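Local atomic coordinates of predicted metal-dependent phosphohydrolase (Magnetospirillum magnetotacticum MS-1, PDB entry 3KH1), a protein that probably hydrolyses phosphate esters with the help of a bound metal ion, perhaps acting as a 5'-deoxynucleotidase of the HD-domain family. Residues E7-A12 with L110-Q115; A69-I74 with W123-A128; D76-D81 with K102-L107. One frame throughout, in Å; residues are numbered along the deposited sequence.

Contact 1. Residues E7-A12 with L110-Q115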
loop_
_atom_site.group_PDB
_atom_site.type_symbol
_atom_site.label_atom_id
_atom_site.label_comp_id
_atom_site.label_asym_id
_atom_site.label_seq_id
_atom_site.Cartn_x
_atom_site.Cartn_y
_atom_site.Cartn_z
ATOM N N GLU A 7 -22.935 5.753 -16.116
ATOM C CA GLU A 7 -21.932 6.029 -15.114
ATOM C C GLU A 7 -21.844 4.944 -14.032
ATOM O O GLU A 7 -21.102 5.104 -13.059
ATOM C CB GLU A 7 -22.240 7.376 -14.495
ATOM C CG GLU A 7 -22.026 8.553 -15.407
ATOM C CD GLU A 7 -20.573 8.882 -15.657
ATOM O OE1 GLU A 7 -19.696 8.597 -14.788
ATOM O OE2 GLU A 7 -20.345 9.438 -16.761
ATOM N N SER A 8 -22.609 3.856 -14.195
ATOM C CA SER A 8 -22.742 2.834 -13.154
ATOM C C SER A 8 -21.426 2.143 -12.848
ATOM O O SER A 8 -21.106 1.923 -11.692
ATOM C CB SER A 8 -23.756 1.769 -13.575
ATOM O OG SER A 8 -25.052 2.323 -13.676
ATOM N N ARG A 9 -20.684 1.805 -13.887
ATOM C CA ARG A 9 -19.454 1.042 -13.662
ATOM C C ARG A 9 -18.458 1.856 -12.839
ATOM O O ARG A 9 -17.904 1.361 -11.859
ATOM C CB ARG A 9 -18.863 0.627 -15.019
ATOM C CG ARG A 9 -17.483 -0.032 -14.905
ATOM C CD ARG A 9 -17.020 -0.517 -16.271
ATOM N NE ARG A 9 -15.710 -1.137 -16.163
ATOM C CZ ARG A 9 -15.501 -2.396 -15.769
ATOM N NH1 ARG A 9 -16.500 -3.217 -15.511
ATOM N NH2 ARG A 9 -14.269 -2.861 -15.647
ATOM N N LEU A 10 -18.219 3.101 -13.243
ATOM C CA LEU A 10 -17.246 3.956 -12.556
ATOM C C LEU A 10 -17.781 4.216 -11.130
ATOM O O LEU A 10 -16.995 4.253 -10.195
ATOM C CB LEU A 10 -17.001 5.235 -13.355
ATOM C CG LEU A 10 -15.949 6.164 -12.746
ATOM C CD1 LEU A 10 -14.588 5.486 -12.486
ATOM C CD2 LEU A 10 -15.817 7.396 -13.650
ATOM N N ALA A 11 -19.087 4.442 -10.951
ATOM C CA ALA A 11 -19.582 4.678 -9.602
ATOM C C ALA A 11 -19.346 3.468 -8.693
ATOM O O ALA A 11 -19.013 3.651 -7.518
ATOM C CB ALA A 11 -21.056 5.020 -9.642
ATOM N N ALA A 12 -19.499 2.264 -9.224
ATOM C CA ALA A 12 -19.273 1.050 -8.449
ATOM C C ALA A 12 -17.800 0.965 -8.073
ATOM O O ALA A 12 -17.438 0.727 -6.903
ATOM C CB ALA A 12 -19.726 -0.205 -9.227
ATOM N N LEU A 110 -19.007 -4.865 -4.165
ATOM C CA LEU A 110 -19.161 -3.447 -4.520
ATOM C C LEU A 110 -18.672 -3.148 -5.953
ATOM O O LEU A 110 -19.119 -2.206 -6.592
ATOM C CB LEU A 110 -18.420 -2.556 -3.525
ATOM C CG LEU A 110 -18.965 -2.531 -2.082
ATOM C CD1 LEU A 110 -18.010 -1.744 -1.173
ATOM C CD2 LEU A 110 -20.406 -1.971 -2.021
ATOM N N LEU A 111 -17.701 -3.916 -6.423
ATOM C CA LEU A 111 -17.118 -3.684 -7.742
ATOM C C LEU A 111 -18.096 -4.088 -8.843
ATOM O O LEU A 111 -19.026 -4.862 -8.597
ATOM C CB LEU A 111 -15.816 -4.481 -7.888
ATOM C CG LEU A 111 -14.651 -3.972 -7.038
ATOM C CD1 LEU A 111 -13.595 -5.078 -6.901
ATOM C CD2 LEU A 111 -14.106 -2.664 -7.630
ATOM N N PRO A 112 -17.863 -3.587 -10.068
ATOM C CA PRO A 112 -18.605 -4.156 -11.182
ATOM C C PRO A 112 -18.399 -5.680 -11.250
ATOM O O PRO A 112 -17.364 -6.166 -10.806
ATOM C CB PRO A 112 -18.006 -3.491 -12.419
ATOM C CG PRO A 112 -17.104 -2.474 -11.946
ATOM C CD PRO A 112 -16.855 -2.610 -10.496
ATOM N N PRO A 113 -19.369 -6.429 -11.796
ATOM C CA PRO A 113 -19.265 -7.894 -11.765
ATOM C C PRO A 113 -17.958 -8.512 -12.261
ATOM O O PRO A 113 -17.510 -9.491 -11.666
ATOM C CB PRO A 113 -20.434 -8.346 -12.640
ATOM C CG PRO A 113 -21.443 -7.274 -12.423
ATOM C CD PRO A 113 -20.687 -5.986 -12.290
ATOM N N ASP A 114 -17.378 -7.997 -13.348
ATOM C CA ASP A 114 -16.140 -8.549 -13.874
ATOM C C ASP A 114 -14.997 -8.426 -12.839
ATOM O O ASP A 114 -14.285 -9.379 -12.561
ATOM C CB ASP A 114 -15.760 -7.944 -15.237
ATOM C CG ASP A 114 -15.463 -6.446 -15.170
ATOM O OD1 ASP A 114 -16.112 -5.718 -14.420
ATOM O OD2 ASP A 114 -14.577 -5.970 -15.894
ATOM N N GLN A 115 -14.886 -7.274 -12.227
ATOM C CA GLN A 115 -13.868 -7.062 -11.256
ATOM C C GLN A 115 -14.177 -7.702 -9.913
ATOM O O GLN A 115 -13.269 -8.167 -9.228
ATOM C CB GLN A 115 -13.616 -5.558 -11.066
ATOM C CG GLN A 115 -12.880 -4.890 -12.218
ATOM C CD GLN A 115 -12.652 -3.439 -11.969
ATOM O OE1 GLN A 115 -13.596 -2.697 -11.662
ATOM N NE2 GLN A 115 -11.401 -3.001 -12.125
#
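R9 reaches from helix 8-19 across P112 to the carboxylate of D114, and the two charged side chains cross at about a right angle. The arginine is extended from CG to NE, with CG anti to the backbone N, and it meets D114 end-on with both terminal nitrogens. R9 NH1 bonds D114 OD1 at 2.8 Å, nearly straight at 170° and close to the guanidinium plane. R9 NH2 reaches D114 OD2 at 3.1 Å by a more bent bond of 143°. The two flat groups are turned 49° from each other, so the grip is a twisted one.

P112, the N-cap residue of helix 113-128, lies under this bridge. Its CG covers one face of the guanidinium, and P112 CB is 3.5 Å from R9 NH1. One turn further along helix 8-19, A12 CB rests 3.4 Å from L110 O and 4.0 Å from P112 CD. Q115 OE1 is 4.0 Å from R9 NH2, too far for a bond; it is bonded instead to Q13, and Q115 NE2 to the backbone of L54 of the second subunit.

R9 NE forms a further salt bridge with E57 of the second subunit. The guanidinium charge is thus probably shared between carboxylates of both chains, which ties the N-terminal helix to helix 113-128 and to the dimer partner at once.

Contact 2. Residues A69-I74 with W123-A128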
loop_
_atom_site.group_PDB
_atom_site.type_symbol
_atom_site.label_atom_id
_atom_site.label_comp_id
_atom_site.label_asym_id
_atom_site.label_seq_id
_atom_site.Cartn_x
_atom_site.Cartn_y
_atom_site.Cartn_z
ATOM N N ALA A 69 2.155 -7.820 -6.888
ATOM C CA ALA A 69 1.913 -6.562 -6.204
ATOM C C ALA A 69 0.422 -6.349 -6.039
ATOM O O ALA A 69 -0.037 -5.996 -4.953
ATOM C CB ALA A 69 2.572 -5.379 -6.924
ATOM N N ARG A 70 -0.329 -6.515 -7.112
ATOM C CA ARG A 70 -1.798 -6.309 -7.053
ATOM C C ARG A 70 -2.445 -7.246 -6.052
ATOM O O ARG A 70 -3.249 -6.851 -5.212
ATOM C CB ARG A 70 -2.410 -6.498 -8.443
ATOM C CG ARG A 70 -3.897 -6.349 -8.504
ATOM C CD ARG A 70 -4.463 -6.376 -9.862
ATOM N NE ARG A 70 -4.343 -7.657 -10.565
ATOM C CZ ARG A 70 -3.494 -7.920 -11.560
ATOM N NH1 ARG A 70 -2.470 -7.125 -11.806
ATOM N NH2 ARG A 70 -3.607 -9.043 -12.245
HETATM N N MSE A 71 -2.024 -8.500 -6.091
HETATM C CA MSE A 71 -2.528 -9.507 -5.184
HETATM C C MSE A 71 -2.249 -9.121 -3.726
HETATM O O MSE A 71 -3.121 -9.203 -2.863
HETATM C CB MSE A 71 -1.853 -10.858 -5.521
HETATM C CG MSE A 71 -2.241 -12.017 -4.632
HETATM SE SE MSE A 71 -1.192 -13.611 -5.049
HETATM C CE MSE A 71 -2.144 -14.151 -6.642
ATOM N N LEU A 72 -1.039 -8.666 -3.448
ATOM C CA LEU A 72 -0.709 -8.227 -2.103
ATOM C C LEU A 72 -1.501 -6.994 -1.699
ATOM O O LEU A 72 -1.901 -6.863 -0.536
ATOM C CB LEU A 72 0.791 -7.976 -1.966
ATOM C CG LEU A 72 1.644 -9.266 -1.957
ATOM C CD1 LEU A 72 3.123 -8.894 -2.147
ATOM C CD2 LEU A 72 1.401 -10.019 -0.696
ATOM N N LEU A 73 -1.694 -6.058 -2.596
ATOM C CA LEU A 73 -2.460 -4.847 -2.263
ATOM C C LEU A 73 -3.885 -5.224 -1.839
ATOM O O LEU A 73 -4.473 -4.557 -0.999
ATOM C CB LEU A 73 -2.515 -3.877 -3.408
ATOM C CG LEU A 73 -1.144 -3.251 -3.767
ATOM C CD1 LEU A 73 -1.265 -2.463 -5.079
ATOM C CD2 LEU A 73 -0.667 -2.297 -2.630
ATOM N N ILE A 74 -4.450 -6.299 -2.395
ATOM C CA ILE A 74 -5.851 -6.631 -2.088
ATOM C C ILE A 74 -6.019 -7.780 -1.096
ATOM O O ILE A 74 -7.147 -8.082 -0.701
ATOM C CB ILE A 74 -6.699 -6.859 -3.373
ATOM C CG1 ILE A 74 -6.239 -8.046 -4.216
ATOM C CG2 ILE A 74 -6.672 -5.590 -4.197
ATOM C CD1 ILE A 74 -6.726 -9.434 -3.737
ATOM N N TRP A 123 -7.775 -12.953 -4.484
ATOM C CA TRP A 123 -7.662 -13.170 -3.070
ATOM C C TRP A 123 -7.676 -14.677 -2.742
ATOM O O TRP A 123 -6.833 -15.154 -1.983
ATOM C CB TRP A 123 -8.819 -12.465 -2.320
ATOM C CG TRP A 123 -8.940 -12.931 -0.900
ATOM C CD1 TRP A 123 -7.990 -12.857 0.077
ATOM C CD2 TRP A 123 -10.017 -13.672 -0.359
ATOM N NE1 TRP A 123 -8.441 -13.483 1.205
ATOM C CE2 TRP A 123 -9.680 -13.997 0.972
ATOM C CE3 TRP A 123 -11.248 -14.076 -0.859
ATOM C CZ2 TRP A 123 -10.524 -14.702 1.812
ATOM C CZ3 TRP A 123 -12.097 -14.762 -0.022
ATOM C CH2 TRP A 123 -11.732 -15.065 1.291
ATOM N N GLN A 124 -8.578 -15.426 -3.378
ATOM C CA GLN A 124 -8.664 -16.872 -3.174
ATOM C C GLN A 124 -7.340 -17.560 -3.581
ATOM O O GLN A 124 -6.861 -18.484 -2.934
ATOM C CB GLN A 124 -9.876 -17.425 -3.965
ATOM C CG GLN A 124 -11.263 -16.994 -3.374
ATOM C CD GLN A 124 -12.430 -17.061 -4.360
ATOM O OE1 GLN A 124 -12.470 -17.904 -5.231
ATOM N NE2 GLN A 124 -13.384 -16.152 -4.210
ATOM N N GLU A 125 -6.743 -17.075 -4.673
ATOM C CA GLU A 125 -5.499 -17.594 -5.176
ATOM C C GLU A 125 -4.358 -17.365 -4.172
ATOM O O GLU A 125 -3.573 -18.280 -3.866
ATOM C CB GLU A 125 -5.194 -16.947 -6.524
ATOM C CG GLU A 125 -3.921 -17.410 -7.126
ATOM C CD GLU A 125 -3.625 -16.791 -8.479
ATOM O OE1 GLU A 125 -4.523 -16.188 -9.081
ATOM O OE2 GLU A 125 -2.454 -16.849 -8.907
ATOM N N TYR A 126 -4.330 -16.157 -3.623
ATOM C CA TYR A 126 -3.377 -15.823 -2.567
ATOM C C TYR A 126 -3.525 -16.793 -1.386
ATOM O O TYR A 126 -2.534 -17.353 -0.893
ATOM C CB TYR A 126 -3.594 -14.391 -2.074
ATOM C CG TYR A 126 -2.766 -14.088 -0.881
ATOM C CD1 TYR A 126 -1.422 -13.766 -1.039
ATOM C CD2 TYR A 126 -3.293 -14.104 0.399
ATOM C CE1 TYR A 126 -0.615 -13.511 0.019
ATOM C CE2 TYR A 126 -2.432 -13.822 1.499
ATOM C CZ TYR A 126 -1.099 -13.526 1.283
ATOM O OH TYR A 126 -0.304 -13.254 2.389
ATOM N N GLU A 127 -4.758 -16.974 -0.936
ATOM C CA GLU A 127 -5.009 -17.836 0.213
ATOM C C GLU A 127 -4.619 -19.287 -0.042
ATOM O O GLU A 127 -4.135 -19.962 0.874
ATOM C CB GLU A 127 -6.458 -17.775 0.660
ATOM C CG GLU A 127 -6.881 -16.476 1.160
ATOM C CD GLU A 127 -6.215 -16.080 2.477
ATOM O OE1 GLU A 127 -5.735 -16.968 3.232
ATOM O OE2 GLU A 127 -6.198 -14.861 2.766
ATOM N N ALA A 128 -4.807 -19.757 -1.279
ATOM C CA ALA A 128 -4.495 -21.148 -1.595
ATOM C C ALA A 128 -3.001 -21.446 -1.677
ATOM O O ALA A 128 -2.592 -22.595 -1.533
ATOM C CB ALA A 128 -5.189 -21.598 -2.893
#
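The carboxylate of E125 has a polar partner on each oxygen while the end of M71 lies against it: OE1 makes a salt bridge with R67, OE2 a hydrogen bond with T131, and M71 CE sits 3.5 Å from E125 OE2. M71, present as selenomethionine, leaves its helix with CG anti to the backbone N and bends at chi3 (-78°), which brings CE beside the extended glutamate; the two side chains cross at about a right angle. An alanine here in place of E125 would probably leave R67 without its opposite charge and T131 without its acceptor, and open a gap beside the M71 methyl.

The same methionine also serves Y126. Its CG packs 3.7 Å from Y126 CB, and its SE lies at the edge of the ring, 5.3 Å from the ring centroid and 86° off the normal, a Met-aromatic contact. Further out on that ring, L72 CD2 approaches Y126 CE1 at 4.1 Å. The ring of H75, the residue that follows helix 65-74, meets the tyrosine as well.

At the other end of the contact I74 CD1 touches the start of the segment, 3.7 Å from W123 N and 3.9 Å from W123 CB. The indole itself turns off toward helix 96-108, where it packs on F108; its NE1 makes a weak hydrogen bond to E127 OE2.

The two segment axes cross almost perpendicularly (-93°) with 9.7 Å between them. This is buried packing in the all-helical core of an HD domain: helix 65-74 runs directly into the His-Asp doublet that gives the family its name, and helix 113-128 crosses its last turn, M71 to I74.

Contact 3. Residues D76-D81 with K102-L107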
loop_
_atom_site.group_PDB
_atom_site.type_symbol
_atom_site.label_atom_id
_atom_site.label_comp_id
_atom_site.label_asym_id
_atom_site.label_seq_id
_atom_site.Cartn_x
_atom_site.Cartn_y
_atom_site.Cartn_z
ATOM N N ASP A 76 -5.671 -8.502 2.006
ATOM C CA ASP A 76 -6.295 -8.319 3.295
ATOM C C ASP A 76 -7.580 -7.509 3.284
ATOM O O ASP A 76 -8.173 -7.253 4.336
ATOM C CB ASP A 76 -5.326 -7.712 4.320
ATOM C CG ASP A 76 -4.533 -8.767 5.080
ATOM O OD1 ASP A 76 -4.951 -9.951 5.094
ATOM O OD2 ASP A 76 -3.545 -8.344 5.710
ATOM N N ILE A 77 -8.101 -7.173 2.125
ATOM C CA ILE A 77 -9.371 -6.429 2.089
ATOM C C ILE A 77 -10.484 -7.117 2.861
ATOM O O ILE A 77 -11.276 -6.436 3.551
ATOM C CB ILE A 77 -9.748 -6.049 0.651
ATOM C CG1 ILE A 77 -8.811 -4.884 0.174
ATOM C CG2 ILE A 77 -11.258 -5.718 0.538
ATOM C CD1 ILE A 77 -8.899 -4.578 -1.326
ATOM N N VAL A 78 -10.538 -8.454 2.796
ATOM C CA VAL A 78 -11.555 -9.148 3.580
ATOM C C VAL A 78 -11.515 -8.861 5.081
ATOM O O VAL A 78 -12.559 -8.965 5.773
ATOM C CB VAL A 78 -11.515 -10.689 3.378
ATOM C CG1 VAL A 78 -11.971 -11.034 1.928
ATOM C CG2 VAL A 78 -10.132 -11.296 3.765
ATOM N N GLU A 79 -10.349 -8.481 5.607
ATOM C CA GLU A 79 -10.227 -8.182 7.036
ATOM C C GLU A 79 -11.016 -6.948 7.487
ATOM O O GLU A 79 -11.236 -6.766 8.681
ATOM C CB GLU A 79 -8.746 -8.130 7.476
ATOM C CG GLU A 79 -8.003 -9.463 7.157
ATOM C CD GLU A 79 -6.751 -9.713 7.963
ATOM O OE1 GLU A 79 -6.216 -8.796 8.577
ATOM O OE2 GLU A 79 -6.335 -10.907 7.987
ATOM N N ILE A 80 -11.413 -6.073 6.563
ATOM C CA ILE A 80 -12.314 -4.964 6.900
ATOM C C ILE A 80 -13.493 -5.471 7.695
ATOM O O ILE A 80 -13.902 -4.814 8.652
ATOM C CB ILE A 80 -12.752 -4.171 5.653
ATOM C CG1 ILE A 80 -11.581 -3.382 5.074
ATOM C CG2 ILE A 80 -13.949 -3.273 5.945
ATOM C CD1 ILE A 80 -11.791 -2.923 3.670
ATOM N N ASP A 81 -14.093 -6.582 7.255
ATOM C CA ASP A 81 -15.212 -7.179 7.949
ATOM C C ASP A 81 -14.780 -8.320 8.874
ATOM O O ASP A 81 -15.404 -8.538 9.927
ATOM C CB ASP A 81 -16.260 -7.737 6.965
ATOM C CG ASP A 81 -17.016 -6.674 6.166
ATOM O OD1 ASP A 81 -16.834 -5.438 6.392
ATOM O OD2 ASP A 81 -17.874 -7.155 5.343
ATOM N N LYS A 102 -17.790 -14.405 3.617
ATOM C CA LYS A 102 -18.820 -13.372 3.659
ATOM C C LYS A 102 -18.278 -11.962 3.414
ATOM O O LYS A 102 -18.888 -11.173 2.699
ATOM C CB LYS A 102 -19.577 -13.375 4.996
ATOM N N ALA A 103 -17.105 -11.666 3.970
ATOM C CA ALA A 103 -16.481 -10.366 3.741
ATOM C C ALA A 103 -16.200 -10.174 2.241
ATOM O O ALA A 103 -16.460 -9.099 1.669
ATOM C CB ALA A 103 -15.190 -10.282 4.544
ATOM N N ALA A 104 -15.607 -11.185 1.626
ATOM C CA ALA A 104 -15.286 -11.134 0.199
ATOM C C ALA A 104 -16.530 -10.832 -0.630
ATOM O O ALA A 104 -16.509 -9.965 -1.513
ATOM C CB ALA A 104 -14.649 -12.393 -0.245
ATOM N N ALA A 105 -17.620 -11.538 -0.340
ATOM C CA ALA A 105 -18.860 -11.298 -1.062
ATOM C C ALA A 105 -19.370 -9.848 -0.962
ATOM O O ALA A 105 -19.783 -9.270 -1.978
ATOM C CB ALA A 105 -19.931 -12.290 -0.640
ATOM N N ARG A 106 -19.311 -9.247 0.223
ATOM C CA ARG A 106 -19.816 -7.904 0.414
ATOM C C ARG A 106 -18.880 -6.878 -0.189
ATOM O O ARG A 106 -19.307 -5.942 -0.872
ATOM C CB ARG A 106 -20.012 -7.578 1.893
ATOM C CG ARG A 106 -20.662 -6.213 2.103
ATOM C CD ARG A 106 -20.720 -5.829 3.556
ATOM N NE ARG A 106 -19.445 -5.308 4.071
ATOM C CZ ARG A 106 -18.983 -4.058 3.897
ATOM N NH1 ARG A 106 -19.652 -3.147 3.188
ATOM N NH2 ARG A 106 -17.876 -3.692 4.496
ATOM N N LEU A 107 -17.579 -7.036 0.090
ATOM C CA LEU A 107 -16.603 -6.029 -0.281
ATOM C C LEU A 107 -16.300 -6.071 -1.765
ATOM O O LEU A 107 -16.437 -5.041 -2.442
ATOM C CB LEU A 107 -15.333 -6.180 0.569
ATOM C CG LEU A 107 -15.547 -5.682 2.030
ATOM C CD1 LEU A 107 -14.588 -6.349 2.978
ATOM C CD2 LEU A 107 -15.502 -4.147 2.055
#
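D81 and R106 make the polar part of this contact, a side-on salt bridge with one nitrogen to each carboxylate oxygen. R106 NE bonds the syn lone pair of D81 OD2 at 2.7 Å and 173°, and R106 NH2 bonds D81 OD1 at 2.8 Å. The carboxylate and guanidinium planes are only 21° apart, so the pair is nearly flat. R106 runs extended as far as CD, and a bend at chi3 (80°) then sets NE against the aspartate. NH2 has a second anionic partner in E19, so the arginine also links to helix 8-19.

The segment that carries D81 opens with D76, the aspartate of the His-Asp doublet after which HD domains are named. A type I turn from D76 to E79 leads on into the short helix 79-82, and helix 96-108 packs against both the turn and the first residues after it.

The rest is van der Waals packing, methyl groups against side chains and backbone carbonyls. A103, a small residue, lets the backbones come close: its CB lies 3.2 Å from V78 O and 3.7 Å from D81 CB. V78 CG1 touches A104 CB at 3.7 Å. L107 CD1 lies against I77, in the turn, and I80, in the helix after it: 3.4 Å from I77 O and 3.9 Å from I80 CB, while L107 CB is 4.1 Å from I77 CG2. I80 CG2 in turn lies at the rim of the R106 guanidinium.

How the contacts relate
Helix 113-128 joins contacts 1 and 2: its N-terminal end lies in contact 1 and its C-terminal end in contact 2, with the contact centres about 20 Å apart. Contact 3 involves the preceding helix, 96-108, and its centre is about 17 Å from that of contact 1 and 13 Å from that of contact 2. W123 bridges the last two directly, with CZ3 3.5 Å from A104 CB and NE1 3.8 Å from V78 CG2. The His-Asp doublet, H75 and D76, follows helix 65-74 of contact 2, and its aspartate opens segment 76-81 of contact 3; the Y126 side chain is about 13 Å from the bound calcium ion. Contacts 1 and 2 also touch the second subunit.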